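Local coordinates for protein NRD1 (Saccharomyces cerevisiae, PDB 3CLJ) that probably contributes to termination of RNA polymerase II transcription, through a domain that binds the phosphorylated C-terminal domain of the polymerase, at residues G60-I65 with D125-S130; T29-D34 with S40-L45; Y49-P54 with G98-E103; R70-E75 with A91-T96. All coordinates share one frame; numbering follows the deposited sequence.

Interaction 1 (G60-I65 with D125-S130); sequences GSLYII and DIWDRS
Within 125-130, Trp127 is the residue that meets 60-65, at Leu62 and Ile65. Earlier on this segment, Asp125 forms a salt bridge with Arg142. Trp127 then does the touching. Its CG lies anti to the carbonyl carbon (chi1 -69°), which sends the indole across to the other helix. The six-membered ring leads. Its CZ2 edge lies 3.8 Å from Leu62 O, near the ring plane. CH2 of Trp127 meets Leu62 CD2 at 4.3 Å. Ile65 CG2 comes to the same Trp127 CH2 obliquely, also at 4.3 Å. The backbones stay well apart: Ile65 CA and Trp127 CA are separated by 10.7 Å, so the indole bridges the gap. Its polar end is satisfied, because NE1 bonds to Asp66 OD1 on helix 58-77, and Phe133 meets the ring edge-to-face. Further on, Asp128 OD2 pairs with Arg129 NH2 at 2.7 Å on the outer surface. At the end of the segment, Ile126 O accepts both Ser130 N and Ser130 OG within the helix. The hydroxyl Ser130 OG lies 2.9 Å from Ile126 O, above the carbonyl plane. Leu104 and Leu105 of helix 90-111 also pack on Ile65 and Leu62. This is a buried helix-helix contact in the core of the all-helical CID fold, with the indole filling the space between helices 58-77 and 114-130.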
loop_
_atom_site.group_PDB
_atom_site.type_symbol
_atom_site.label_atom_id
_atom_site.label_comp_id
_atom_site.label_asym_id
_atom_site.label_seq_id
_atom_site.Cartn_x
_atom_site.Cartn_y
_atom_site.Cartn_z
ATOM N N GLY A 60 6.850 -4.096 -3.715
ATOM C CA GLY A 60 6.079 -3.291 -4.702
ATOM C C GLY A 60 4.648 -3.016 -4.286
ATOM O O GLY A 60 4.145 -1.901 -4.445
ATOM N N SER A 61 3.986 -4.040 -3.757
ATOM C CA SER A 61 2.613 -3.909 -3.285
ATOM C C SER A 61 2.467 -2.914 -2.119
ATOM O O SER A 61 1.467 -2.184 -2.033
ATOM C CB SER A 61 2.028 -5.269 -2.920
ATOM O OG SER A 61 2.420 -5.643 -1.564
ATOM N N LEU A 62 3.474 -2.847 -1.255
ATOM C CA LEU A 62 3.478 -1.837 -0.173
ATOM C C LEU A 62 3.837 -0.418 -0.688
ATOM O O LEU A 62 3.376 0.603 -0.123
ATOM C CB LEU A 62 4.425 -2.282 0.973
ATOM C CG LEU A 62 3.960 -3.538 1.740
ATOM C CD1 LEU A 62 5.083 -4.028 2.703
ATOM C CD2 LEU A 62 2.626 -3.421 2.470
ATOM N N TYR A 63 4.646 -0.367 -1.750
ATOM C CA TYR A 63 4.923 0.910 -2.470
ATOM C C TYR A 63 3.630 1.458 -3.097
ATOM O O TYR A 63 3.363 2.671 -3.089
ATOM C CB TYR A 63 5.988 0.745 -3.549
ATOM C CG TYR A 63 7.427 0.586 -3.030
ATOM C CD1 TYR A 63 7.769 0.877 -1.692
ATOM C CD2 TYR A 63 8.437 0.180 -3.896
ATOM C CE1 TYR A 63 9.108 0.757 -1.240
ATOM C CE2 TYR A 63 9.752 0.043 -3.477
ATOM C CZ TYR A 63 10.088 0.346 -2.157
ATOM O OH TYR A 63 11.397 0.220 -1.780
ATOM N N ILE A 64 2.809 0.567 -3.645
ATOM C CA ILE A 64 1.552 1.010 -4.237
ATOM C C ILE A 64 0.630 1.610 -3.150
ATOM O O ILE A 64 0.039 2.687 -3.328
ATOM C CB ILE A 64 0.812 -0.156 -4.967
ATOM C CG1 ILE A 64 1.477 -0.514 -6.305
ATOM C CG2 ILE A 64 -0.655 0.239 -5.301
ATOM C CD1 ILE A 64 1.048 -1.962 -6.868
ATOM N N ILE A 65 0.514 0.909 -2.023
ATOM C CA ILE A 65 -0.192 1.412 -0.832
ATOM C C ILE A 65 0.402 2.694 -0.209
ATOM O O ILE A 65 -0.349 3.588 0.256
ATOM C CB ILE A 65 -0.356 0.244 0.232
ATOM C CG1 ILE A 65 -1.312 -0.810 -0.318
ATOM C CG2 ILE A 65 -0.761 0.795 1.642
ATOM C CD1 ILE A 65 -1.178 -2.194 0.368
ATOM N N ASP A 125 9.267 3.632 8.544
ATOM C CA ASP A 125 9.780 4.874 9.144
ATOM C C ASP A 125 9.161 6.124 8.532
ATOM O O ASP A 125 8.800 7.079 9.233
ATOM C CB ASP A 125 11.310 4.910 9.072
ATOM C CG ASP A 125 11.955 3.939 10.062
ATOM O OD1 ASP A 125 11.231 3.461 10.973
ATOM O OD2 ASP A 125 13.180 3.653 9.946
ATOM N N ILE A 126 9.017 6.106 7.214
ATOM C CA ILE A 126 8.268 7.136 6.476
ATOM C C ILE A 126 6.789 7.157 6.902
ATOM O O ILE A 126 6.248 8.230 7.164
ATOM C CB ILE A 126 8.456 6.909 4.942
ATOM C CG1 ILE A 126 9.873 7.348 4.510
ATOM C CG2 ILE A 126 7.358 7.565 4.089
ATOM C CD1 ILE A 126 10.326 6.472 3.387
ATOM N N TRP A 127 6.140 6.003 7.031
ATOM C CA TRP A 127 4.745 5.993 7.525
ATOM C C TRP A 127 4.626 6.629 8.910
ATOM O O TRP A 127 3.712 7.417 9.190
ATOM C CB TRP A 127 4.216 4.548 7.524
ATOM C CG TRP A 127 4.036 4.048 6.102
ATOM C CD1 TRP A 127 4.246 4.798 4.935
ATOM C CD2 TRP A 127 3.619 2.750 5.660
ATOM N NE1 TRP A 127 3.962 4.058 3.837
ATOM C CE2 TRP A 127 3.555 2.800 4.228
ATOM C CE3 TRP A 127 3.236 1.569 6.312
ATOM C CZ2 TRP A 127 3.130 1.731 3.465
ATOM C CZ3 TRP A 127 2.846 0.496 5.542
ATOM C CH2 TRP A 127 2.797 0.577 4.129
ATOM N N ASP A 128 5.553 6.253 9.785
ATOM C CA ASP A 128 5.658 6.800 11.139
ATOM C C ASP A 128 5.832 8.323 11.078
ATOM O O ASP A 128 5.101 9.074 11.717
ATOM C CB ASP A 128 6.858 6.139 11.854
ATOM C CG ASP A 128 6.990 6.547 13.311
ATOM O OD1 ASP A 128 6.215 6.045 14.172
ATOM O OD2 ASP A 128 7.871 7.358 13.603
ATOM N N ARG A 129 6.790 8.801 10.304
ATOM C CA ARG A 129 6.977 10.265 10.268
ATOM C C ARG A 129 5.792 11.044 9.648
ATOM O O ARG A 129 5.506 12.148 10.081
ATOM C CB ARG A 129 8.339 10.659 9.712
ATOM C CG ARG A 129 9.265 11.210 10.805
ATOM C CD ARG A 129 10.384 10.253 11.266
ATOM N NE ARG A 129 9.921 8.909 11.656
ATOM C CZ ARG A 129 10.716 7.940 12.123
ATOM N NH1 ARG A 129 12.031 8.144 12.280
ATOM N NH2 ARG A 129 10.197 6.766 12.450
ATOM N N SER A 130 5.047 10.400 8.732
ATOM C CA SER A 130 3.861 10.976 8.040
ATOM C C SER A 130 2.551 10.995 8.801
ATOM O O SER A 130 1.661 11.810 8.482
ATOM C CB SER A 130 3.583 10.207 6.738
ATOM O OG SER A 130 4.691 10.368 5.864
#

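Interaction 2 (T29-D34 with S40-L45); sequences TTYALD and SKIISL
Ile42 of helix 39-52 packs against Tyr31 and Ala32 of helix 22-34. The first shell is entirely apolar. Ile42 CD1 comes to the edge of the Tyr31 ring, near its plane, at 3.8 Å from Tyr31 CE2. Ile42 CG1 lies 4.0 Å from the same Tyr31 CE2. The other branch of the isoleucine turns to the alanine: Ile42 CG2 is 4.2 Å from Ala32 CB. Each branch therefore has its own partner, although CD1 also reaches the backbone at Ala32 CA.

The torsions explain this division. Ile42 carries CG1 beside its backbone N (chi1 -71°), with CG2 anti to that N. Tyr31 has CG anti to the backbone N (chi1 -178°), which swings the ring edge to the isoleucine tip. Ala32 CA and Ile42 CA are only 6.9 Å apart, consistent with the small alanine side chain at this point.

Further out, the Tyr31 ring is stacked with His35 and also meets Phe6 of helix 3-11. Phe6 touches Ile42 too. Ala32 packs on Ile68 of helix 58-77. The hydroxyl of Tyr31 is hydrogen-bonded to a glycerol, probably from the crystallisation liquor.

No hydrogen bond or charge pair joins the two segments. The two successive helices are held here by van der Waals fit and the burial of carbon. The contact rests on the two branches of Ile42, with no directional bond, and the polar end of Tyr31 is left to partners beyond the contact.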
loop_
_atom_site.group_PDB
_atom_site.type_symbol
_atom_site.label_atom_id
_atom_site.label_comp_id
_atom_site.label_asym_id
_atom_site.label_seq_id
_atom_site.Cartn_x
_atom_site.Cartn_y
_atom_site.Cartn_z
ATOM N N THR A 29 -1.708 6.050 -9.022
ATOM C CA THR A 29 -1.915 7.016 -7.945
ATOM C C THR A 29 -2.742 8.196 -8.483
ATOM O O THR A 29 -3.661 8.722 -7.809
ATOM C CB THR A 29 -0.572 7.478 -7.365
ATOM O OG1 THR A 29 0.132 6.331 -6.832
ATOM C CG2 THR A 29 -0.789 8.492 -6.242
ATOM N N THR A 30 -2.423 8.595 -9.711
ATOM C CA THR A 30 -3.205 9.633 -10.387
ATOM C C THR A 30 -4.649 9.188 -10.612
ATOM O O THR A 30 -5.590 9.961 -10.364
ATOM C CB THR A 30 -2.511 10.105 -11.675
ATOM O OG1 THR A 30 -1.250 10.670 -11.288
ATOM C CG2 THR A 30 -3.357 11.182 -12.414
ATOM N N TYR A 31 -4.824 7.929 -11.009
ATOM C CA TYR A 31 -6.159 7.400 -11.160
ATOM C C TYR A 31 -6.883 7.442 -9.803
ATOM O O TYR A 31 -8.053 7.813 -9.741
ATOM C CB TYR A 31 -6.146 5.968 -11.719
ATOM C CG TYR A 31 -7.568 5.452 -11.904
ATOM C CD1 TYR A 31 -8.204 5.614 -13.114
ATOM C CD2 TYR A 31 -8.279 4.845 -10.839
ATOM C CE1 TYR A 31 -9.517 5.177 -13.313
ATOM C CE2 TYR A 31 -9.595 4.421 -11.014
ATOM C CZ TYR A 31 -10.213 4.599 -12.266
ATOM O OH TYR A 31 -11.511 4.193 -12.509
ATOM N N ALA A 32 -6.206 7.029 -8.723
ATOM C CA ALA A 32 -6.839 6.970 -7.403
ATOM C C ALA A 32 -7.380 8.347 -6.949
ATOM O O ALA A 32 -8.497 8.447 -6.409
ATOM C CB ALA A 32 -5.871 6.364 -6.345
ATOM N N LEU A 33 -6.576 9.392 -7.159
ATOM C CA LEU A 33 -6.948 10.779 -6.785
ATOM C C LEU A 33 -8.060 11.393 -7.664
ATOM O O LEU A 33 -8.821 12.266 -7.222
ATOM C CB LEU A 33 -5.707 11.671 -6.782
ATOM C CG LEU A 33 -4.631 11.505 -5.704
ATOM C CD1 LEU A 33 -3.387 12.313 -6.211
ATOM C CD2 LEU A 33 -5.090 12.037 -4.325
ATOM N N ASP A 34 -8.141 10.929 -8.908
ATOM C CA ASP A 34 -9.157 11.338 -9.852
ATOM C C ASP A 34 -10.498 10.635 -9.640
ATOM O O ASP A 34 -11.504 11.049 -10.205
ATOM C CB ASP A 34 -8.686 11.027 -11.267
ATOM C CG ASP A 34 -7.671 12.025 -11.780
ATOM O OD1 ASP A 34 -7.370 13.024 -11.080
ATOM O OD2 ASP A 34 -7.175 11.802 -12.898
ATOM N N SER A 40 -13.525 2.677 -2.883
ATOM C CA SER A 40 -13.778 1.440 -2.174
ATOM C C SER A 40 -13.283 0.217 -2.973
ATOM O O SER A 40 -12.729 -0.725 -2.416
ATOM C CB SER A 40 -15.241 1.378 -1.749
ATOM O OG SER A 40 -15.700 0.048 -1.692
ATOM N N LYS A 41 -13.457 0.256 -4.290
ATOM C CA LYS A 41 -12.960 -0.833 -5.117
ATOM C C LYS A 41 -11.494 -0.669 -5.617
ATOM O O LYS A 41 -10.888 -1.652 -6.069
ATOM C CB LYS A 41 -13.977 -1.226 -6.224
ATOM C CG LYS A 41 -14.100 -0.311 -7.426
ATOM C CD LYS A 41 -15.215 -0.845 -8.376
ATOM C CE LYS A 41 -15.467 0.170 -9.530
ATOM N NZ LYS A 41 -16.522 -0.145 -10.585
ATOM N N ILE A 42 -10.949 0.552 -5.550
ATOM C CA ILE A 42 -9.515 0.784 -5.777
ATOM C C ILE A 42 -8.728 0.175 -4.597
ATOM O O ILE A 42 -7.721 -0.544 -4.804
ATOM C CB ILE A 42 -9.180 2.304 -5.922
ATOM C CG1 ILE A 42 -9.725 2.857 -7.284
ATOM C CG2 ILE A 42 -7.644 2.578 -5.622
ATOM C CD1 ILE A 42 -10.143 4.350 -7.273
ATOM N N ILE A 43 -9.222 0.437 -3.394
ATOM C CA ILE A 43 -8.580 0.045 -2.143
ATOM C C ILE A 43 -8.616 -1.493 -1.958
ATOM O O ILE A 43 -7.561 -2.100 -1.681
ATOM C CB ILE A 43 -9.169 0.875 -0.932
ATOM C CG1 ILE A 43 -8.780 2.383 -1.070
ATOM C CG2 ILE A 43 -8.776 0.276 0.451
ATOM C CD1 ILE A 43 -7.309 2.685 -0.796
ATOM N N SER A 44 -9.778 -2.099 -2.174
ATOM C CA SER A 44 -9.917 -3.574 -2.105
ATOM C C SER A 44 -8.970 -4.254 -3.097
ATOM O O SER A 44 -8.213 -5.171 -2.722
ATOM C CB SER A 44 -11.387 -4.052 -2.230
ATOM O OG SER A 44 -11.810 -4.126 -3.582
ATOM N N LEU A 45 -8.906 -3.741 -4.320
ATOM C CA LEU A 45 -7.969 -4.304 -5.280
ATOM C C LEU A 45 -6.492 -4.241 -4.894
ATOM O O LEU A 45 -5.778 -5.238 -5.058
ATOM C CB LEU A 45 -8.221 -3.817 -6.712
ATOM C CG LEU A 45 -7.383 -4.480 -7.831
ATOM C CD1 LEU A 45 -7.560 -6.044 -7.888
ATOM C CD2 LEU A 45 -7.698 -3.859 -9.244
#

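Interaction 3 (Y49-P54 with G98-E103); sequences YSRLCP and GEVIQE
A surface salt bridge between Arg51 and Glu103 joins the last turn of helix 39-52 to the middle of helix 90-111. The arginine grips the carboxylate side-on, with one nitrogen for each oxygen. Arg51 NE bonds to Glu103 OE2 at 2.8 Å, with an N-H...O angle of 160°. Arg51 NH2 bonds to Glu103 OE1 at 3.0 Å and is nearly straight (177°), using the syn lone pair of that oxygen. The guanidinium and carboxylate planes differ by only 13°, so the two groups lie almost in one plane. OE2 is met a little out of the carboxylate plane.

The chains arrive from different directions and cross at about a right angle. Arg51 is extended from CG to NE and reaches out to the acid. Glu103 has CG anti to its backbone N and continues extended, which points its carboxylate to the arginine. Two bonds in a common plane should limit rotation of both end groups. A turn earlier on helix 90-111, Val100 CG1 touches Arg51 NH2 obliquely at 3.7 Å.

The arginine has a second acid. Its NH1 pairs with Asp48 OD1 one turn back on its own helix, so the guanidinium is paired with two acids, which probably stabilises its charge.

Helix 90-111 is kinked near 102-103, close to the glutamate. Helix 39-52 ends beside the bridge, and Cys53 leaves the helical path. Leu104 of helix 90-111 also touches Arg51 and Ser50, and Lys58 of helix 58-77 bonds to Ser50 O.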
loop_
_atom_site.group_PDB
_atom_site.type_symbol
_atom_site.label_atom_id
_atom_site.label_comp_id
_atom_site.label_asym_id
_atom_site.label_seq_id
_atom_site.Cartn_x
_atom_site.Cartn_y
_atom_site.Cartn_z
ATOM N N TYR A 49 -4.095 -7.254 -4.153
ATOM C CA TYR A 49 -2.863 -7.396 -4.891
ATOM C C TYR A 49 -1.705 -7.716 -3.899
ATOM O O TYR A 49 -0.906 -8.617 -4.132
ATOM C CB TYR A 49 -2.540 -6.103 -5.682
ATOM C CG TYR A 49 -1.213 -6.253 -6.343
ATOM C CD1 TYR A 49 -1.063 -7.132 -7.442
ATOM C CD2 TYR A 49 -0.077 -5.605 -5.832
ATOM C CE1 TYR A 49 0.199 -7.307 -8.048
ATOM C CE2 TYR A 49 1.150 -5.739 -6.431
ATOM C CZ TYR A 49 1.300 -6.641 -7.505
ATOM O OH TYR A 49 2.545 -6.834 -8.069
ATOM N N SER A 50 -1.631 -6.963 -2.818
ATOM C CA SER A 50 -0.681 -7.254 -1.720
ATOM C C SER A 50 -0.770 -8.685 -1.164
ATOM O O SER A 50 0.241 -9.340 -0.871
ATOM C CB SER A 50 -0.882 -6.240 -0.565
ATOM O OG SER A 50 0.250 -6.229 0.299
ATOM N N ARG A 51 -1.999 -9.109 -0.923
ATOM C CA ARG A 51 -2.281 -10.468 -0.437
ATOM C C ARG A 51 -1.838 -11.591 -1.342
ATOM O O ARG A 51 -1.429 -12.626 -0.856
ATOM C CB ARG A 51 -3.773 -10.654 -0.178
ATOM C CG ARG A 51 -4.233 -9.884 0.997
ATOM C CD ARG A 51 -5.736 -9.996 1.080
ATOM N NE ARG A 51 -6.170 -9.532 2.411
ATOM C CZ ARG A 51 -7.378 -9.043 2.696
ATOM N NH1 ARG A 51 -8.321 -8.986 1.735
ATOM N NH2 ARG A 51 -7.659 -8.698 3.961
ATOM N N LEU A 52 -1.915 -11.371 -2.646
ATOM C CA LEU A 52 -1.855 -12.452 -3.606
ATOM C C LEU A 52 -0.625 -12.428 -4.529
ATOM O O LEU A 52 -0.405 -13.375 -5.275
ATOM C CB LEU A 52 -3.139 -12.412 -4.479
ATOM C CG LEU A 52 -4.446 -12.707 -3.687
ATOM C CD1 LEU A 52 -5.746 -12.391 -4.488
ATOM C CD2 LEU A 52 -4.486 -14.121 -3.112
ATOM N N CYS A 53 0.154 -11.351 -4.504
ATOM C CA CYS A 53 1.230 -11.207 -5.457
ATOM C C CYS A 53 2.403 -12.160 -5.093
ATOM O O CYS A 53 2.491 -12.633 -3.954
ATOM C CB CYS A 53 1.706 -9.730 -5.513
ATOM S SG CYS A 53 2.428 -9.156 -3.975
ATOM N N PRO A 54 3.303 -12.422 -6.067
ATOM C CA PRO A 54 4.561 -13.176 -5.771
ATOM C C PRO A 54 5.346 -12.622 -4.542
ATOM O O PRO A 54 5.278 -11.416 -4.225
ATOM C CB PRO A 54 5.363 -13.020 -7.083
ATOM C CG PRO A 54 4.283 -12.860 -8.140
ATOM C CD PRO A 54 3.222 -12.002 -7.491
ATOM N N GLY A 98 -5.671 0.983 6.915
ATOM C CA GLY A 98 -5.256 0.826 8.307
ATOM C C GLY A 98 -5.805 -0.445 8.969
ATOM O O GLY A 98 -5.076 -1.087 9.777
ATOM N N GLU A 99 -7.059 -0.835 8.668
ATOM C CA GLU A 99 -7.581 -2.071 9.261
ATOM C C GLU A 99 -6.892 -3.379 8.799
ATOM O O GLU A 99 -6.944 -4.359 9.504
ATOM C CB GLU A 99 -9.117 -2.139 9.213
ATOM C CG GLU A 99 -9.837 -1.074 10.100
ATOM C CD GLU A 99 -9.361 -1.057 11.566
ATOM O OE1 GLU A 99 -9.679 -2.011 12.317
ATOM O OE2 GLU A 99 -8.658 -0.087 11.960
ATOM N N VAL A 100 -6.211 -3.386 7.648
ATOM C CA VAL A 100 -5.487 -4.579 7.171
ATOM C C VAL A 100 -3.966 -4.439 7.104
ATOM O O VAL A 100 -3.297 -5.420 6.802
ATOM C CB VAL A 100 -5.957 -5.074 5.754
ATOM C CG1 VAL A 100 -7.475 -5.505 5.809
ATOM C CG2 VAL A 100 -5.634 -4.007 4.719
ATOM N N ILE A 101 -3.425 -3.239 7.370
ATOM C CA ILE A 101 -2.002 -3.011 7.188
ATOM C C ILE A 101 -1.064 -3.957 8.012
ATOM O O ILE A 101 0.022 -4.304 7.550
ATOM C CB ILE A 101 -1.594 -1.503 7.361
ATOM C CG1 ILE A 101 -0.332 -1.216 6.574
ATOM C CG2 ILE A 101 -1.465 -1.062 8.852
ATOM C CD1 ILE A 101 -0.390 -1.584 5.102
ATOM N N GLN A 102 -1.456 -4.325 9.239
ATOM C CA GLN A 102 -0.624 -5.247 9.978
ATOM C C GLN A 102 -0.570 -6.642 9.348
ATOM O O GLN A 102 0.519 -7.246 9.297
ATOM C CB GLN A 102 -1.133 -5.334 11.387
ATOM C CG GLN A 102 -0.923 -4.026 12.088
ATOM C CD GLN A 102 -1.535 -4.017 13.460
ATOM O OE1 GLN A 102 -2.527 -3.334 13.694
ATOM N NE2 GLN A 102 -0.987 -4.827 14.357
ATOM N N GLU A 103 -1.726 -7.141 8.875
ATOM C CA GLU A 103 -1.797 -8.392 8.086
ATOM C C GLU A 103 -0.856 -8.328 6.869
ATOM O O GLU A 103 -0.047 -9.251 6.594
ATOM C CB GLU A 103 -3.236 -8.653 7.599
ATOM C CG GLU A 103 -3.374 -9.766 6.560
ATOM C CD GLU A 103 -4.648 -9.664 5.728
ATOM O OE1 GLU A 103 -5.646 -9.027 6.203
ATOM O OE2 GLU A 103 -4.627 -10.233 4.602
#

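Interaction 4 (R70-E75 with A91-T96); sequences RAYLDE and AHAINT
Tyr72 OH is hydrogen-bonded to Ala32 O of helix 22-34, while the ring of the same tyrosine lies against Ala93 of helix 90-111. The methyl of Ala93 sits at the ring edge, near its plane. Ala93 CB is 3.4 Å from Tyr72 CD2 and 3.5 Å from Tyr72 CE2, which is tight packing. Ile94 is the next residue to touch. Its CG1 stands beside the backbone N (chi1 -69°), and the CD1 tip is carried up to the backbone of helix 58-77. There Ile94 CD1 lies 3.5 Å from Leu73 N. The same Ile94 CD1 also meets Leu73 CB at 4.0 Å and Tyr72 CB at 4.1 Å. One isoleucine tip thus rests where two successive residues join. No hydrogen bond crosses between the segments.

The segment axes approach to 9.4 Å, and their directions differ by 140°, so the helices run roughly antiparallel. Other helices pack around the contact. Ile43 of helix 39-52 packs on Ala93 from its side, and Leu33 of helix 22-34 touches Tyr72. Leu132, in the loop after helix 114-130, touches Leu73. Helices 58-77 and 90-111 thus pair here next to helices 22-34 and 39-52.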
loop_
_atom_site.group_PDB
_atom_site.type_symbol
_atom_site.label_atom_id
_atom_site.label_comp_id
_atom_site.label_asym_id
_atom_site.label_seq_id
_atom_site.Cartn_x
_atom_site.Cartn_y
_atom_site.Cartn_z
ATOM N N ARG A 70 -0.475 7.842 1.003
ATOM C CA ARG A 70 0.040 9.149 1.432
ATOM C C ARG A 70 -0.560 10.235 0.536
ATOM O O ARG A 70 -0.734 11.350 0.998
ATOM C CB ARG A 70 1.592 9.259 1.544
ATOM C CG ARG A 70 2.263 8.599 2.815
ATOM C CD ARG A 70 3.850 8.853 2.966
ATOM N NE ARG A 70 4.526 8.356 1.765
ATOM C CZ ARG A 70 4.917 9.099 0.729
ATOM N NH1 ARG A 70 4.802 10.430 0.738
ATOM N NH2 ARG A 70 5.398 8.489 -0.336
ATOM N N ALA A 71 -0.918 9.897 -0.714
ATOM C CA ALA A 71 -1.645 10.867 -1.582
ATOM C C ALA A 71 -3.032 11.212 -0.992
ATOM O O ALA A 71 -3.415 12.375 -0.904
ATOM C CB ALA A 71 -1.765 10.383 -3.030
ATOM N N TYR A 72 -3.732 10.195 -0.527
ATOM C CA TYR A 72 -5.061 10.348 0.072
ATOM C C TYR A 72 -4.960 11.077 1.388
ATOM O O TYR A 72 -5.800 11.916 1.686
ATOM C CB TYR A 72 -5.691 8.961 0.262
ATOM C CG TYR A 72 -6.466 8.458 -0.938
ATOM C CD1 TYR A 72 -6.415 9.115 -2.164
ATOM C CD2 TYR A 72 -7.209 7.284 -0.861
ATOM C CE1 TYR A 72 -7.144 8.639 -3.284
ATOM C CE2 TYR A 72 -7.958 6.808 -1.988
ATOM C CZ TYR A 72 -7.936 7.487 -3.190
ATOM O OH TYR A 72 -8.710 7.044 -4.291
ATOM N N LEU A 73 -3.935 10.726 2.173
ATOM C CA LEU A 73 -3.593 11.389 3.451
ATOM C C LEU A 73 -3.339 12.863 3.247
ATOM O O LEU A 73 -3.711 13.683 4.098
ATOM C CB LEU A 73 -2.379 10.730 4.162
ATOM C CG LEU A 73 -1.952 11.280 5.538
ATOM C CD1 LEU A 73 -3.104 11.201 6.556
ATOM C CD2 LEU A 73 -0.696 10.627 6.096
ATOM N N ASP A 74 -2.729 13.226 2.121
ATOM C CA ASP A 74 -2.642 14.653 1.798
ATOM C C ASP A 74 -3.966 15.330 1.457
ATOM O O ASP A 74 -4.159 16.470 1.829
ATOM C CB ASP A 74 -1.625 14.926 0.700
ATOM C CG ASP A 74 -0.221 14.933 1.222
ATOM O OD1 ASP A 74 -0.029 15.190 2.460
ATOM O OD2 ASP A 74 0.682 14.667 0.388
ATOM N N GLU A 75 -4.849 14.644 0.730
ATOM C CA GLU A 75 -6.170 15.173 0.396
ATOM C C GLU A 75 -7.039 15.418 1.643
ATOM O O GLU A 75 -7.758 16.410 1.738
ATOM C CB GLU A 75 -6.896 14.226 -0.544
ATOM C CG GLU A 75 -6.418 14.264 -1.945
ATOM C CD GLU A 75 -6.630 15.605 -2.611
ATOM O OE1 GLU A 75 -7.737 16.181 -2.478
ATOM O OE2 GLU A 75 -5.678 16.081 -3.272
ATOM N N ALA A 91 -10.766 9.533 3.739
ATOM C CA ALA A 91 -10.731 9.110 5.133
ATOM C C ALA A 91 -11.080 7.618 5.271
ATOM O O ALA A 91 -10.406 6.883 5.985
ATOM C CB ALA A 91 -11.672 9.965 5.964
ATOM N N HIS A 92 -12.117 7.189 4.561
ATOM C CA HIS A 92 -12.568 5.795 4.556
ATOM C C HIS A 92 -11.472 4.888 3.938
ATOM O O HIS A 92 -11.122 3.847 4.509
ATOM C CB HIS A 92 -13.889 5.691 3.792
ATOM C CG HIS A 92 -14.430 4.302 3.707
ATOM N ND1 HIS A 92 -14.401 3.558 2.542
ATOM C CD2 HIS A 92 -15.010 3.515 4.645
ATOM C CE1 HIS A 92 -14.931 2.371 2.771
ATOM N NE2 HIS A 92 -15.319 2.323 4.034
ATOM N N ALA A 93 -10.943 5.308 2.789
ATOM C CA ALA A 93 -9.869 4.587 2.115
ATOM C C ALA A 93 -8.721 4.304 3.081
ATOM O O ALA A 93 -8.251 3.160 3.162
ATOM C CB ALA A 93 -9.379 5.360 0.881
ATOM N N ILE A 94 -8.277 5.340 3.812
ATOM C CA ILE A 94 -7.162 5.225 4.768
ATOM C C ILE A 94 -7.552 4.353 5.963
ATOM O O ILE A 94 -6.712 3.654 6.507
ATOM C CB ILE A 94 -6.675 6.633 5.263
ATOM C CG1 ILE A 94 -5.987 7.394 4.114
ATOM C CG2 ILE A 94 -5.668 6.507 6.416
ATOM C CD1 ILE A 94 -5.938 8.910 4.386
ATOM N N ASN A 95 -8.822 4.401 6.351
ATOM C CA ASN A 95 -9.317 3.564 7.434
ATOM C C ASN A 95 -9.315 2.119 7.055
ATOM O O ASN A 95 -8.860 1.313 7.836
ATOM C CB ASN A 95 -10.714 4.019 7.919
ATOM C CG ASN A 95 -10.621 5.149 8.922
ATOM O OD1 ASN A 95 -9.565 5.318 9.573
ATOM N ND2 ASN A 95 -11.705 5.957 9.050
ATOM N N THR A 96 -9.744 1.823 5.826
ATOM C CA THR A 96 -9.746 0.455 5.270
ATOM C C THR A 96 -8.332 -0.146 5.217
ATOM O O THR A 96 -8.128 -1.284 5.612
ATOM C CB THR A 96 -10.385 0.435 3.869
ATOM O OG1 THR A 96 -11.711 0.948 3.976
ATOM C CG2 THR A 96 -10.463 -0.980 3.247
#

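Overall arrangement
From the N terminus, interaction 2 comes first and closes a short loop between helices 22-34 and 39-52. Interaction 3 opens next, at the end of helix 39-52, and interaction 1 opens soon after on helix 58-77. Interaction 4 joins helices 58-77 and 90-111 and is nested inside the loops of both. Interaction 3 closes at 98-103, then interaction 1 at 125-130, so these two cross. They touch where Ser61 OG meets Ser50 OG and where Trp127 packs on Ile101. Interactions 2 and 4 meet through Tyr72 and through Ile43. Together the contacts tie five helices of the CID domain together, as in the right-handed superhelical array of this family.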